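Side-chain contacts in Poly(A) RNA polymerase protein 2 (Saccharomyces cerevisiae, PDB 3NYB), which probably adds poly(A) tails to RNA as the polymerase subunit of TRAMP, a complex that works in RNA surveillance: residues K15-W20 against K309-K314; Y68-Y73 against E152-T157; R161-I166 against S195-H200; L165-F170 against F187-L192. The protein carries 1 engineered substitution. All blocks are in the same frame, centred on the assembly; numbering follows the deposited sequence.

Contact 1 of 4, residues K15-W20 against K309-K314; sequences KEISDW and KDRLGK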
# COMPACT_ATOMS: atom_id res chain seq x y z
N LYS A 15 1.98 -27.17 7.04
CA LYS A 15 0.95 -27.93 6.33
C LYS A 15 0.18 -27.05 5.36
O LYS A 15 -0.02 -27.41 4.20
CB LYS A 15 -0.02 -28.57 7.33
CG LYS A 15 0.67 -29.34 8.45
CD LYS A 15 -0.35 -29.89 9.45
CE LYS A 15 0.33 -30.54 10.64
NZ LYS A 15 -0.66 -30.98 11.66
N GLU A 16 -0.27 -25.90 5.85
CA GLU A 16 -0.97 -24.94 5.01
C GLU A 16 0.01 -23.93 4.44
O GLU A 16 0.66 -23.19 5.18
CB GLU A 16 -2.08 -24.24 5.80
CG GLU A 16 -3.26 -25.13 6.18
CD GLU A 16 -4.12 -25.50 4.99
OE1 GLU A 16 -3.64 -25.38 3.85
OE2 GLU A 16 -5.29 -25.92 5.21
N ILE A 17 0.13 -23.90 3.12
CA ILE A 17 1.06 -22.98 2.48
C ILE A 17 0.69 -21.54 2.82
O ILE A 17 1.55 -20.67 2.91
CB ILE A 17 1.06 -23.18 0.95
CG1 ILE A 17 2.38 -22.71 0.35
CG2 ILE A 17 -0.11 -22.46 0.32
CD1 ILE A 17 3.44 -23.78 0.33
N SER A 18 -0.60 -21.30 3.02
CA SER A 18 -1.12 -19.97 3.34
C SER A 18 -0.72 -19.53 4.74
O SER A 18 -1.02 -18.41 5.15
CB SER A 18 -2.64 -19.96 3.22
OG SER A 18 -3.19 -21.06 3.93
N ASP A 19 -0.06 -20.42 5.47
CA ASP A 19 0.48 -20.11 6.79
C ASP A 19 1.97 -19.81 6.67
O ASP A 19 2.44 -18.80 7.19
CB ASP A 19 0.26 -21.28 7.75
CG ASP A 19 -1.21 -21.50 8.08
OD1 ASP A 19 -2.07 -20.86 7.43
OD2 ASP A 19 -1.49 -22.31 8.99
N TRP A 20 2.70 -20.71 6.03
CA TRP A 20 3.98 -20.43 5.40
C TRP A 20 3.99 -18.94 5.05
O TRP A 20 4.80 -18.16 5.57
CB TRP A 20 4.04 -21.23 4.10
CG TRP A 20 5.38 -21.76 3.64
CD1 TRP A 20 5.62 -22.99 3.07
CD2 TRP A 20 6.65 -21.08 3.66
NE1 TRP A 20 6.95 -23.12 2.75
CE2 TRP A 20 7.59 -21.98 3.10
CE3 TRP A 20 7.05 -19.83 4.10
CZ2 TRP A 20 8.94 -21.63 2.98
CZ3 TRP A 20 8.40 -19.50 3.98
CH2 TRP A 20 9.32 -20.39 3.42
N LYS A 309 11.96 -31.73 1.08
CA LYS A 309 13.38 -31.46 0.85
C LYS A 309 13.60 -30.31 -0.14
O LYS A 309 14.60 -29.60 -0.06
CB LYS A 309 14.09 -32.72 0.34
CG LYS A 309 14.47 -33.71 1.43
CD LYS A 309 15.36 -34.81 0.87
CE LYS A 309 15.95 -35.68 1.98
NZ LYS A 309 16.90 -34.92 2.85
N ASP A 310 12.66 -30.13 -1.06
CA ASP A 310 12.76 -29.08 -2.06
C ASP A 310 12.21 -27.76 -1.53
O ASP A 310 12.40 -26.71 -2.12
CB ASP A 310 11.99 -29.46 -3.33
CG ASP A 310 12.63 -30.61 -4.08
OD1 ASP A 310 13.70 -30.39 -4.69
OD2 ASP A 310 12.06 -31.72 -4.06
N ARG A 311 11.52 -27.84 -0.40
CA ARG A 311 10.92 -26.66 0.20
C ARG A 311 11.91 -25.99 1.15
O ARG A 311 11.91 -24.76 1.29
CB ARG A 311 9.64 -27.03 0.94
CG ARG A 311 8.71 -27.94 0.17
CD ARG A 311 7.65 -28.51 1.07
NE ARG A 311 6.46 -27.67 1.12
CZ ARG A 311 5.51 -27.77 2.05
NH1 ARG A 311 5.62 -28.67 3.02
NH2 ARG A 311 4.46 -26.98 2.02
N LEU A 312 12.75 -26.80 1.79
CA LEU A 312 13.74 -26.31 2.73
C LEU A 312 14.39 -25.01 2.26
O LEU A 312 14.89 -24.91 1.14
CB LEU A 312 14.83 -27.37 2.97
CG LEU A 312 15.71 -27.08 4.19
CD1 LEU A 312 14.84 -26.95 5.43
CD2 LEU A 312 16.79 -28.15 4.39
N GLY A 313 14.35 -24.01 3.13
CA GLY A 313 14.96 -22.72 2.87
C GLY A 313 14.39 -21.93 1.70
O GLY A 313 15.08 -21.10 1.13
N LYS A 314 13.13 -22.19 1.35
CA LYS A 314 12.53 -21.50 0.22
C LYS A 314 11.73 -20.29 0.65
O LYS A 314 11.39 -20.15 1.82
CB LYS A 314 11.68 -22.43 -0.64
CG LYS A 314 12.50 -23.39 -1.48
CD LYS A 314 13.76 -22.72 -1.98
CE LYS A 314 14.70 -23.74 -2.63
NZ LYS A 314 14.00 -24.45 -3.73

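Contact 2 of 4, residues Y68-Y73 against E152-T157; sequences YSTDLY and EWLDDT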
# COMPACT_ATOMS: atom_id res chain seq x y z
N TYR A 68 7.08 7.93 8.28
CA TYR A 68 8.00 7.69 9.38
C TYR A 68 7.42 7.92 10.78
O TYR A 68 8.02 7.48 11.76
CB TYR A 68 9.33 8.44 9.19
CG TYR A 68 10.35 7.71 8.32
CD1 TYR A 68 11.38 6.96 8.90
CD2 TYR A 68 10.30 7.78 6.93
CE1 TYR A 68 12.32 6.29 8.13
CE2 TYR A 68 11.24 7.12 6.13
CZ TYR A 68 12.25 6.37 6.74
OH TYR A 68 13.18 5.71 5.97
N SER A 69 6.28 8.59 10.88
CA SER A 69 5.63 8.83 12.18
C SER A 69 4.55 7.79 12.44
O SER A 69 4.22 7.49 13.58
CB SER A 69 5.04 10.24 12.28
OG SER A 69 4.23 10.53 11.16
N THR A 70 4.00 7.26 11.36
CA THR A 70 3.36 5.96 11.38
C THR A 70 4.57 5.07 11.16
O THR A 70 5.70 5.55 11.24
CB THR A 70 2.34 5.80 10.23
OG1 THR A 70 2.99 5.83 8.96
CG2 THR A 70 1.32 6.93 10.27
N ASP A 71 4.38 3.80 10.88
CA ASP A 71 5.55 3.01 10.51
C ASP A 71 5.25 2.32 9.21
O ASP A 71 5.23 1.09 9.13
CB ASP A 71 5.90 2.03 11.62
CG ASP A 71 6.65 2.70 12.76
OD1 ASP A 71 7.89 2.87 12.65
OD2 ASP A 71 5.98 3.06 13.76
N LEU A 72 5.01 3.13 8.18
CA LEU A 72 4.60 2.65 6.88
C LEU A 72 5.68 2.98 5.86
O LEU A 72 5.41 3.06 4.66
CB LEU A 72 3.26 3.27 6.48
CG LEU A 72 2.09 3.12 7.44
CD1 LEU A 72 0.79 3.60 6.80
CD2 LEU A 72 1.94 1.69 7.88
N TYR A 73 6.90 3.16 6.34
CA TYR A 73 8.01 3.56 5.47
C TYR A 73 8.86 2.38 5.04
O TYR A 73 9.12 1.47 5.83
CB TYR A 73 8.89 4.58 6.19
CG TYR A 73 9.59 4.02 7.39
CD1 TYR A 73 10.85 3.44 7.28
CD2 TYR A 73 8.98 4.04 8.64
CE1 TYR A 73 11.48 2.91 8.39
CE2 TYR A 73 9.61 3.51 9.75
CZ TYR A 73 10.85 2.96 9.63
OH TYR A 73 11.48 2.44 10.74
N GLU A 152 -6.34 6.76 12.51
CA GLU A 152 -7.54 6.07 12.94
C GLU A 152 -7.65 4.71 12.26
O GLU A 152 -7.83 3.70 12.94
CB GLU A 152 -8.77 6.92 12.67
CG GLU A 152 -8.77 8.24 13.42
CD GLU A 152 -9.92 9.15 13.03
OE1 GLU A 152 -10.60 8.86 12.02
OE2 GLU A 152 -10.14 10.17 13.73
N TRP A 153 -7.54 4.68 10.94
CA TRP A 153 -7.57 3.40 10.24
C TRP A 153 -6.59 2.41 10.91
O TRP A 153 -6.89 1.23 11.04
CB TRP A 153 -7.18 3.53 8.77
CG TRP A 153 -8.07 4.33 7.85
CD1 TRP A 153 -9.38 4.71 8.05
CD2 TRP A 153 -7.71 4.80 6.54
NE1 TRP A 153 -9.83 5.41 6.95
CE2 TRP A 153 -8.83 5.47 6.02
CE3 TRP A 153 -6.54 4.71 5.79
CZ2 TRP A 153 -8.79 6.07 4.74
CZ3 TRP A 153 -6.52 5.31 4.53
CH2 TRP A 153 -7.63 5.97 4.02
N LEU A 154 -5.43 2.91 11.34
CA LEU A 154 -4.39 2.05 11.89
C LEU A 154 -4.76 1.53 13.26
O LEU A 154 -4.26 0.50 13.70
CB LEU A 154 -3.07 2.79 11.97
CG LEU A 154 -2.37 2.99 10.62
CD1 LEU A 154 -1.12 3.86 10.73
CD2 LEU A 154 -2.03 1.63 10.00
N ASP A 155 -5.64 2.25 13.94
CA ASP A 155 -6.13 1.81 15.24
C ASP A 155 -7.17 0.68 15.12
O ASP A 155 -7.05 -0.34 15.79
CB ASP A 155 -6.72 2.99 16.00
CG ASP A 155 -5.66 4.00 16.38
OD1 ASP A 155 -6.02 5.19 16.54
OD2 ASP A 155 -4.48 3.61 16.52
N ASP A 156 -8.17 0.86 14.27
CA ASP A 156 -9.25 -0.12 14.19
C ASP A 156 -9.10 -1.12 13.05
O ASP A 156 -10.10 -1.64 12.54
CB ASP A 156 -10.63 0.57 14.15
CG ASP A 156 -10.82 1.44 12.92
OD1 ASP A 156 -11.05 2.66 13.09
OD2 ASP A 156 -10.77 0.91 11.80
N THR A 157 -7.86 -1.43 12.66
CA THR A 157 -7.63 -2.32 11.53
C THR A 157 -6.41 -3.22 11.68
O THR A 157 -5.33 -2.88 11.20
CB THR A 157 -7.46 -1.54 10.22
OG1 THR A 157 -8.56 -0.63 10.05
CG2 THR A 157 -7.40 -2.48 9.03

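Contact 3 of 4, residues R161-I166 against S195-H200; sequences RELVLI and SFLHMH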
# COMPACT_ATOMS: atom_id res chain seq x y z
N ARG A 161 -0.99 -2.22 8.56
CA ARG A 161 0.43 -1.94 8.38
C ARG A 161 1.16 -3.02 7.57
O ARG A 161 1.89 -2.70 6.62
CB ARG A 161 1.11 -1.74 9.75
CG ARG A 161 2.63 -1.58 9.66
CD ARG A 161 3.27 -1.06 10.94
NE ARG A 161 4.73 -1.05 10.83
CZ ARG A 161 5.53 -2.05 11.20
NH1 ARG A 161 5.04 -3.16 11.73
NH2 ARG A 161 6.84 -1.94 11.05
N GLU A 162 0.97 -4.29 7.92
CA GLU A 162 1.70 -5.38 7.28
C GLU A 162 1.40 -5.47 5.80
O GLU A 162 2.31 -5.59 4.99
CB GLU A 162 1.34 -6.73 7.92
CG GLU A 162 1.87 -6.94 9.32
CD GLU A 162 1.20 -6.06 10.35
OE1 GLU A 162 1.74 -5.98 11.48
OE2 GLU A 162 0.13 -5.46 10.05
N LEU A 163 0.12 -5.43 5.44
CA LEU A 163 -0.23 -5.52 4.04
C LEU A 163 0.24 -4.29 3.27
O LEU A 163 0.70 -4.40 2.14
CB LEU A 163 -1.73 -5.77 3.85
CG LEU A 163 -2.15 -7.17 4.30
CD1 LEU A 163 -3.53 -7.52 3.78
CD2 LEU A 163 -1.14 -8.18 3.84
N VAL A 164 0.16 -3.13 3.90
CA VAL A 164 0.64 -1.91 3.25
C VAL A 164 2.13 -1.99 2.95
O VAL A 164 2.57 -1.65 1.85
CB VAL A 164 0.32 -0.66 4.09
CG1 VAL A 164 1.04 0.54 3.52
CG2 VAL A 164 -1.18 -0.41 4.10
N LEU A 165 2.91 -2.47 3.91
CA LEU A 165 4.34 -2.60 3.68
C LEU A 165 4.63 -3.53 2.50
O LEU A 165 5.42 -3.20 1.63
CB LEU A 165 5.07 -3.06 4.94
CG LEU A 165 5.14 -1.97 6.02
CD1 LEU A 165 5.75 -2.52 7.31
CD2 LEU A 165 5.92 -0.77 5.50
N ILE A 166 3.97 -4.68 2.45
CA ILE A 166 4.16 -5.61 1.35
C ILE A 166 3.79 -4.99 0.00
O ILE A 166 4.59 -5.00 -0.94
CB ILE A 166 3.33 -6.87 1.54
CG1 ILE A 166 3.64 -7.50 2.89
CG2 ILE A 166 3.62 -7.85 0.43
CD1 ILE A 166 5.06 -7.98 3.01
N SER A 195 -9.86 -0.45 2.67
CA SER A 195 -11.16 -0.80 2.13
C SER A 195 -11.29 -2.31 2.06
O SER A 195 -12.17 -2.91 2.70
CB SER A 195 -11.33 -0.18 0.75
OG SER A 195 -12.31 -0.89 0.01
N PHE A 196 -10.41 -2.93 1.28
CA PHE A 196 -10.40 -4.38 1.11
C PHE A 196 -10.56 -5.13 2.44
O PHE A 196 -11.46 -5.96 2.59
CB PHE A 196 -9.12 -4.81 0.39
CG PHE A 196 -8.74 -6.24 0.61
CD1 PHE A 196 -9.35 -7.26 -0.10
CD2 PHE A 196 -7.73 -6.57 1.51
CE1 PHE A 196 -8.97 -8.58 0.10
CE2 PHE A 196 -7.35 -7.88 1.71
CZ PHE A 196 -7.98 -8.90 1.00
N LEU A 197 -9.70 -4.84 3.40
CA LEU A 197 -9.79 -5.47 4.71
C LEU A 197 -11.18 -5.32 5.32
O LEU A 197 -11.79 -6.31 5.74
CB LEU A 197 -8.74 -4.87 5.66
CG LEU A 197 -7.46 -5.66 6.01
CD1 LEU A 197 -6.86 -6.38 4.82
CD2 LEU A 197 -6.42 -4.77 6.69
N HIS A 198 -11.68 -4.09 5.37
CA HIS A 198 -12.90 -3.81 6.12
C HIS A 198 -14.18 -4.34 5.50
O HIS A 198 -15.18 -4.48 6.19
CB HIS A 198 -13.03 -2.31 6.41
CG HIS A 198 -12.73 -1.96 7.83
ND1 HIS A 198 -11.82 -2.67 8.60
CD2 HIS A 198 -13.21 -0.99 8.64
CE1 HIS A 198 -11.76 -2.14 9.80
NE2 HIS A 198 -12.60 -1.12 9.86
N MET A 199 -14.15 -4.65 4.21
CA MET A 199 -15.34 -5.22 3.60
C MET A 199 -15.12 -6.60 2.97
O MET A 199 -15.68 -6.92 1.93
CB MET A 199 -15.96 -4.25 2.59
CG MET A 199 -15.03 -3.73 1.55
SD MET A 199 -15.92 -2.61 0.47
CE MET A 199 -17.07 -3.75 -0.29
N HIS A 200 -14.32 -7.41 3.63
CA HIS A 200 -14.06 -8.77 3.18
C HIS A 200 -15.01 -9.69 3.93
O HIS A 200 -15.08 -9.63 5.15
CB HIS A 200 -12.61 -9.13 3.46
CG HIS A 200 -12.24 -10.54 3.11
ND1 HIS A 200 -12.71 -11.62 3.82
CD2 HIS A 200 -11.42 -11.03 2.16
CE1 HIS A 200 -12.21 -12.73 3.30
NE2 HIS A 200 -11.42 -12.40 2.29

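Contact 4 of 4, residues L165-F170 against F187-L192; sequences LIVKQF and FSIICL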
# COMPACT_ATOMS: atom_id res chain seq x y z
N LEU A 165 2.91 -2.47 3.91
CA LEU A 165 4.34 -2.60 3.68
C LEU A 165 4.63 -3.53 2.50
O LEU A 165 5.42 -3.20 1.63
CB LEU A 165 5.07 -3.06 4.94
CG LEU A 165 5.14 -1.97 6.02
CD1 LEU A 165 5.75 -2.52 7.31
CD2 LEU A 165 5.92 -0.77 5.50
N ILE A 166 3.97 -4.68 2.45
CA ILE A 166 4.16 -5.61 1.35
C ILE A 166 3.79 -4.99 0.00
O ILE A 166 4.59 -5.00 -0.94
CB ILE A 166 3.33 -6.87 1.54
CG1 ILE A 166 3.64 -7.50 2.89
CG2 ILE A 166 3.62 -7.85 0.43
CD1 ILE A 166 5.06 -7.98 3.01
N VAL A 167 2.59 -4.44 -0.08
CA VAL A 167 2.12 -3.79 -1.29
C VAL A 167 3.04 -2.62 -1.67
O VAL A 167 3.25 -2.33 -2.85
CB VAL A 167 0.69 -3.27 -1.12
CG1 VAL A 167 0.14 -2.77 -2.45
CG2 VAL A 167 -0.20 -4.36 -0.58
N LYS A 168 3.56 -1.94 -0.65
CA LYS A 168 4.42 -0.79 -0.90
C LYS A 168 5.71 -1.30 -1.53
O LYS A 168 6.14 -0.81 -2.58
CB LYS A 168 4.69 -0.03 0.40
CG LYS A 168 4.35 1.47 0.36
CD LYS A 168 3.96 1.97 1.75
CE LYS A 168 3.79 3.48 1.83
NZ LYS A 168 5.06 4.21 1.62
N GLN A 169 6.30 -2.30 -0.90
CA GLN A 169 7.52 -2.92 -1.42
C GLN A 169 7.30 -3.42 -2.84
O GLN A 169 8.07 -3.14 -3.75
CB GLN A 169 7.96 -4.08 -0.54
CG GLN A 169 9.15 -4.85 -1.10
CD GLN A 169 10.34 -3.95 -1.39
OE1 GLN A 169 10.56 -2.96 -0.70
NE2 GLN A 169 11.10 -4.30 -2.42
N PHE A 170 6.23 -4.18 -3.03
CA PHE A 170 5.94 -4.67 -4.37
C PHE A 170 5.95 -3.53 -5.39
O PHE A 170 6.71 -3.55 -6.36
CB PHE A 170 4.61 -5.39 -4.41
CG PHE A 170 4.19 -5.77 -5.78
CD1 PHE A 170 4.78 -6.85 -6.42
CD2 PHE A 170 3.22 -5.03 -6.46
CE1 PHE A 170 4.40 -7.20 -7.71
CE2 PHE A 170 2.84 -5.37 -7.75
CZ PHE A 170 3.44 -6.45 -8.38
N PHE A 187 -1.25 7.61 0.37
CA PHE A 187 -2.60 7.55 0.92
C PHE A 187 -3.47 6.58 0.12
O PHE A 187 -4.19 5.75 0.68
CB PHE A 187 -3.24 8.94 0.99
CG PHE A 187 -4.70 8.92 1.35
CD1 PHE A 187 -5.11 8.92 2.68
CD2 PHE A 187 -5.67 8.90 0.37
CE1 PHE A 187 -6.44 8.90 3.00
CE2 PHE A 187 -7.00 8.87 0.68
CZ PHE A 187 -7.39 8.87 2.00
N SER A 188 -3.38 6.67 -1.20
CA SER A 188 -4.13 5.78 -2.08
C SER A 188 -3.88 4.32 -1.76
O SER A 188 -4.82 3.52 -1.72
CB SER A 188 -3.76 6.05 -3.54
OG SER A 188 -4.11 7.38 -3.91
N ILE A 189 -2.63 3.95 -1.56
CA ILE A 189 -2.31 2.56 -1.29
C ILE A 189 -2.98 2.15 0.01
O ILE A 189 -3.63 1.11 0.09
CB ILE A 189 -0.81 2.31 -1.17
CG1 ILE A 189 -0.09 2.78 -2.44
CG2 ILE A 189 -0.54 0.84 -0.94
CD1 ILE A 189 1.43 2.77 -2.32
N ILE A 190 -2.83 2.99 1.02
CA ILE A 190 -3.42 2.73 2.33
C ILE A 190 -4.91 2.52 2.19
O ILE A 190 -5.48 1.57 2.74
CB ILE A 190 -3.16 3.87 3.30
CG1 ILE A 190 -1.67 4.16 3.38
CG2 ILE A 190 -3.71 3.53 4.66
CD1 ILE A 190 -1.31 5.22 4.40
N CYS A 191 -5.55 3.42 1.45
CA CYS A 191 -6.99 3.32 1.20
C CYS A 191 -7.41 1.96 0.65
O CYS A 191 -8.29 1.30 1.21
CB CYS A 191 -7.47 4.43 0.26
SG CYS A 191 -9.24 4.40 0.02
N LEU A 192 -6.78 1.54 -0.45
CA LEU A 192 -7.13 0.28 -1.09
C LEU A 192 -7.10 -0.90 -0.14
O LEU A 192 -8.03 -1.69 -0.08
CB LEU A 192 -6.20 -0.02 -2.26
CG LEU A 192 -6.18 0.96 -3.43
CD1 LEU A 192 -5.09 0.55 -4.40
CD2 LEU A 192 -7.54 1.04 -4.11

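Contact 1 of 4, residues K15-W20 against K309-K314
NH2 of R311 meets CD1 of I17 at 3.8 Å, in the plane of the guanidinium at its edge, and has a weak hydrogen bond to the backbone O of Q14. CD1 of W20 lies 4.3 Å from the same nitrogen. The arginine chain is bent (chi3 90°), and its group also makes a cation-pi contact with F308, so the cation has apolar and aromatic neighbours in I17, W20 and F308. I17 suits its place because CG1, anti to the backbone N (chi1 -155°), carries the terminal methyl out to R311, while the side chain also packs on C300 and L303 of helix 282-304. W20 reaches toward K314 with its six-membered ring, although the approach to that backbone is modelled too close to be trusted. With an alanine here the indole is gone, and the guanidinium of R311 and the side chain of I316 would probably be left facing a gap. K314 turns its ammonium back on its own segment, NZ donating to D310 O at 3.2 Å, in the carbonyl plane. The chemistry implies that apolar contact beside a buried cation, rather than polar bonds between the segments, joins them.

Contact 2 of 4, residues Y68-Y73 against E152-T157
T70 and L154 make the close part of this contact: one methyl of the leucine, CD1, rests against CG2 of T70 at 3.9 Å and against its CB at 4.0 Å, the two side chains crossing at about a right angle. Threonine suits the spot because its two branches divide the work. CG2, anti to the carbonyl carbon, turns to the leucine, while OG1 (chi1 65°) stays with its own loop, bonded to S67 O. The same leucine methyl meets CD1 of L72 less closely, at 4.4 Å, but L72 is buried and packs onward against R161. L154, by contrast, is only partly enclosed, and beyond it E152, D155 and D156 put charged groups where solvent can reach them. T157 folds back on its own segment, OG1 donating to W153 O at 2.7 Å on a lone pair, in the carbonyl plane. Within the loop, the rings of Y68 and Y73 lie face against face. The loop follows the Gly-Ser pair, G66 and S67, of the nucleotidyltransferase signature, which in relatives lies beside the incoming nucleotide. With a few methyl groups and no polar bond between the segments, the chemistry implies a light, undirected touch between this loop and helix 145-155.

Contact 3 of 4, residues R161-I166 against S195-H200
L163 reaches helix 186-198 with a single methyl, CD1, which meets CD1 of L197 at 3.7 Å and lies 4.4 Å from CE2 of F196. The leucine owes this reach to an ordinary helical conformation: CG is anti to the carbonyl carbon (chi1 -70°), and the chain runs on extended, so that the methyl stands out from helix 160-173. F196 takes a different one, with CG anti to the backbone N (chi1 158°), and presents the edge of its ring, near the ring plane, to the leucine. The flat ring suits a place shared by several partners, for F196 also packs on L217 and Y225 of helix 214-228 and on F78 of the AIR2 chain. L197 is modelled, at 2.70 Å resolution, away from a staggered position (chi1 -104°); besides meeting L163 it packs on T157. Farther along the two segments, polar side chains have other partners. R161 is stretched out, so that NE can bond D71 O and NH2 the hydroxyl of S33, while L165 CD1 sits 3.7 Å above one guanidinium face, toward the rim. H200 caps the next helix, ND1 taking the backbone N-H of R202, and its NE2 is bonded to E220. Branched aliphatic chains and an aromatic edge, all buried, are consistent with hydrophobic packing, with no polar bond between the segments.

Contact 4 of 4, residues L165-F170 against F187-L192
V167 and I189 supply the purely apolar part of this contact, CG1 of the valine lying 4.0 Å from CG2 of the isoleucine. Both methyls stand anti to their backbone N, and the two side chains slide past each other in opposite directions. Beta-branched residues suit this place: they are short and stiff, and the backbones come near, with CA of K168 only 7.5 Å from CA of I189. V167 also packs on F289 of helix 282-304.

A second kind of interaction uses the aliphatic part of a lysine. CG of K168 lies 4.2 Å from CD1 of I189, the two chains crossing at about a right angle, so that the isoleucine spreads one methyl to each neighbour. The lysine chain then bends near its tip (chi4 -66°), and NZ makes a weak hydrogen bond with L72 O. Lysine fits because its methylenes can line the interface while its charge goes on to the loop 68-73.

Aromatic contacts lie beside the pair: F187 meets W153 with the ring planes at about 30°, and F170 meets F222 more steeply. Backbone bonds run within each helix, such as C191 N to F187 O at 2.8 Å; L192 O also receives the hydroxyl of Y225 as a partner.

The chemistry implies a close helix pair at the heart of the chain, joined by dispersion forces, the lysine charge pointing away to a weak bond with L72 O.

Contacts 3 and 4 join the same two helices, 160-173 and 186-198, at points whose centres are 8 Å apart, and both are largely buried and apolar. Contact 4 lies closest to the centre of the chain, whereas residues of contacts 1 and 3 also pack on the AIR2 chain. Contact 2 adjoins both and is partly open: W153 and L72 touch I190, and T157 touches L197, which connects the palm loop and helix 145-155 to the helix pair. Contact 1 stands apart, its nearest atoms about 10 Å from contact 3, and closes the long chain loop in which the others are nested. Peripheral yet largely buried, it has a charged guanidinium where the inner contacts rely on methyl groups.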